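Local coordinates for putative marr-family transcriptional repressor (Streptomyces coelicolor, PDB 3ZPL), which binds DNA through winged helix-turn-helix domains as a MarR-family transcriptional regulator, probably acting as a repressor, at a contact of chain A with DNA. Sequence-based numbering; all coordinates share one arbitrary frame.

A contact of chain A with DNA. Residues 75, 90, 104, 112, 114. With nucleotides of chain B.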
ATOM      1  N   MET A  75       1.867  -9.205  21.421  1.00 57.56           N
ATOM      2  CA  MET A  75       2.503  -8.993  20.121  1.00 56.05           C
ATOM      3  C   MET A  75       1.744  -9.595  18.936  1.00 55.34           C
ATOM      4  O   MET A  75       1.406  -8.884  17.987  1.00 53.81           O
ATOM      5  CB  MET A  75       3.920  -9.552  20.133  1.00 58.61           C
ATOM      6  CG  MET A  75       4.825  -8.976  21.216  1.00 61.06           C
ATOM      7  SD  MET A  75       4.754  -7.167  21.356  1.00 62.69           S
ATOM      8  CE  MET A  75       5.780  -6.709  19.970  1.00 61.96           C
ATOM      9  N   SER A  90       8.118  -6.600  15.804  1.00 43.36           N
ATOM     10  CA  SER A  90       9.178  -6.516  16.800  1.00 42.54           C
ATOM     11  C   SER A  90      10.057  -5.335  16.494  1.00 41.50           C
ATOM     12  O   SER A  90      10.297  -4.492  17.354  1.00 43.94           O
ATOM     13  CB  SER A  90      10.034  -7.766  16.825  1.00 44.09           C
ATOM     14  OG  SER A  90       9.245  -8.886  17.144  1.00 48.41           O
ATOM     15  N   ARG A 104       7.184  -2.457  26.997  1.00 51.51           N
ATOM     16  CA  ARG A 104       6.868  -3.873  26.999  1.00 53.64           C
ATOM     17  C   ARG A 104       6.808  -4.449  28.405  1.00 55.38           C
ATOM     18  O   ARG A 104       7.547  -4.028  29.285  1.00 54.44           O
ATOM     19  CB  ARG A 104       7.929  -4.641  26.220  1.00 55.59           C
ATOM     20  CG  ARG A 104       7.845  -4.481  24.703  1.00 58.25           C
ATOM     21  CD  ARG A 104       9.246  -4.352  24.083  1.00 59.29           C
ATOM     22  NE  ARG A 104       9.378  -5.051  22.812  1.00 58.70           N
ATOM     23  CZ  ARG A 104      10.508  -5.141  22.119  1.00 60.53           C
ATOM     24  NH1 ARG A 104      11.618  -4.561  22.570  1.00 62.13           N
ATOM     25  NH2 ARG A 104      10.528  -5.797  20.954  1.00 60.38           N
ATOM     26  N   ARG A 112       6.483 -16.405  28.034  1.00 64.41           N
ATOM     27  CA  ARG A 112       6.871 -16.502  26.646  1.00 64.70           C
ATOM     28  C   ARG A 112       6.310 -15.296  25.896  1.00 63.27           C
ATOM     29  O   ARG A 112       6.933 -14.754  24.982  1.00 61.99           O
ATOM     30  CB  ARG A 112       6.223 -17.770  26.111  1.00 66.67           C
ATOM     31  CG  ARG A 112       6.731 -18.321  24.792  1.00 68.03           C
ATOM     32  CD  ARG A 112       6.770 -19.843  24.858  1.00 69.93           C
ATOM     33  NE  ARG A 112       5.808 -20.591  24.035  1.00 71.13           N
ATOM     34  CZ  ARG A 112       4.496 -20.720  24.261  1.00 70.91           C
ATOM     35  NH1 ARG A 112       3.900 -20.084  25.256  1.00 70.39           N
ATOM     36  NH2 ARG A 112       3.764 -21.482  23.450  1.00 70.81           N
ATOM     37  N   GLN A 114       4.686 -11.453  25.307  1.00 58.40           N
ATOM     38  CA  GLN A 114       5.070 -10.096  25.613  1.00 56.95           C
ATOM     39  C   GLN A 114       3.911  -9.162  25.307  1.00 56.38           C
ATOM     40  O   GLN A 114       3.180  -9.353  24.323  1.00 56.13           O
ATOM     41  CB  GLN A 114       6.289  -9.761  24.787  1.00 57.64           C
ATOM     42  CG  GLN A 114       7.165  -8.665  25.349  1.00 59.08           C
ATOM     43  CD  GLN A 114       8.524  -9.101  25.826  1.00 59.92           C
ATOM     44  OE1 GLN A 114       8.925  -8.868  26.965  1.00 62.22           O
ATOM     45  NE2 GLN A 114       9.278  -9.653  24.904  1.00 60.55           N
TER
ATOM     46  P    DA B   5       3.638 -12.946  21.991  1.00 46.02           P
ATOM     47  OP1  DA B   5       3.464 -12.176  23.244  1.00 44.92           O
ATOM     48  OP2  DA B   5       2.635 -12.834  20.902  1.00 47.03           O
ATOM     49  O5'  DA B   5       5.108 -12.644  21.463  1.00 46.20           O
ATOM     50  C5'  DA B   5       6.199 -12.794  22.374  1.00 44.83           C
ATOM     51  C4'  DA B   5       7.522 -12.758  21.645  1.00 45.85           C
ATOM     52  O4'  DA B   5       7.644 -13.845  20.710  1.00 45.37           O
ATOM     53  C3'  DA B   5       7.826 -11.513  20.810  1.00 48.45           C
ATOM     54  O3'  DA B   5       8.493 -10.532  21.607  1.00 51.90           O
ATOM     55  C2'  DA B   5       8.688 -12.058  19.672  1.00 47.77           C
ATOM     56  C1'  DA B   5       8.822 -13.542  20.006  1.00 45.75           C
ATOM     57  N9   DA B   5       8.933 -14.449  18.869  1.00 45.15           N
ATOM     58  C8   DA B   5       7.964 -14.826  17.974  1.00 46.68           C
ATOM     59  N7   DA B   5       8.398 -15.624  17.030  1.00 47.82           N
ATOM     60  C5   DA B   5       9.745 -15.785  17.323  1.00 46.91           C
ATOM     61  C6   DA B   5      10.772 -16.501  16.685  1.00 47.36           C
ATOM     62  N6   DA B   5      10.589 -17.236  15.586  1.00 47.18           N
ATOM     63  N1   DA B   5      12.010 -16.442  17.224  1.00 46.66           N
ATOM     64  C2   DA B   5      12.195 -15.696  18.319  1.00 47.30           C
ATOM     65  N3   DA B   5      11.310 -14.972  19.005  1.00 47.45           N
ATOM     66  C4   DA B   5      10.089 -15.062  18.449  1.00 45.93           C
ATOM     67  P    DT B   6       9.141  -9.211  20.922  1.00 57.68           P
ATOM     68  OP1  DT B   6       9.264  -8.158  21.961  1.00 62.65           O
ATOM     69  OP2  DT B   6       8.396  -8.905  19.682  1.00 59.58           O
ATOM     70  O5'  DT B   6      10.598  -9.708  20.518  1.00 54.53           O
ATOM     71  C5'  DT B   6      11.482 -10.237  21.505  1.00 53.62           C
ATOM     72  C4'  DT B   6      12.773 -10.669  20.853  1.00 55.28           C
ATOM     73  O4'  DT B   6      12.533 -11.697  19.866  1.00 52.31           O
ATOM     74  C3'  DT B   6      13.522  -9.547  20.133  1.00 58.47           C
ATOM     75  O3'  DT B   6      14.793  -9.417  20.774  1.00 63.17           O
ATOM     76  C2'  DT B   6      13.576  -9.999  18.683  1.00 57.15           C
ATOM     77  C1'  DT B   6      13.413 -11.506  18.782  1.00 53.13           C
ATOM     78  N1   DT B   6      12.806 -12.150  17.599  1.00 51.22           N
ATOM     79  C2   DT B   6      13.574 -12.992  16.823  1.00 52.70           C
ATOM     80  O2   DT B   6      14.741 -13.252  17.072  1.00 54.98           O
ATOM     81  N3   DT B   6      12.918 -13.532  15.743  1.00 51.54           N
ATOM     82  C4   DT B   6      11.605 -13.309  15.369  1.00 50.80           C
ATOM     83  O4   DT B   6      11.157 -13.847  14.363  1.00 51.60           O
ATOM     84  C5   DT B   6      10.867 -12.403  16.218  1.00 49.64           C
ATOM     85  C7   DT B   6       9.439 -12.099  15.891  1.00 49.66           C
ATOM     86  C6   DT B   6      11.495 -11.881  17.278  1.00 50.24           C
TER
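Ser90 and Arg104 divide the phosphate of DT6 between them, a worked example of how a winged helix reads a DNA backbone by charge and hydrogen bonding. Ser90, on the recognition helix 86-98, donates its hydroxyl OG to OP2 of DT6 at 2.7 Å. The same OG lies 3.5 Å from the thymine 5-methyl C7 of DT6, which faces the major groove. Arg104, on wing strand 102-106, brings its guanidinium NH2 within 2.9 Å of OP1 of DT6 in a salt bridge. That oxygen sits over the guanidinium face, about 2.2 Å off its plane, and the attraction is probably more one of charge than of a directed hydrogen bond. NE of Arg104 lies 3.2 Å from OP1 of DT6. Gln114, which begins the other wing strand, 114-118, adds a weak hydrogen bond from its amide NE2 to OP1 of DT6. One phosphate upstream, the backbone N of Gln114 donates to OP1 of DA5. Between the two phosphates Met75, at the start of helix 75-82, lays its side chain along the backbone: its CG rests 4.0 Å from the sugar carbon C3' of DA5. With chi1 at -57°, CG sits opposite the carbonyl carbon, and further bends turn CE towards OP2 of DT6, the oxygen that Ser90 also holds. None of the side chains here lies over the base faces of DA5 or DT6. Helix and wing thus grip consecutive phosphates, probably setting the depth and register of the recognition helix in the major groove; any sequence preference from Ser90's methyl contact is an inference.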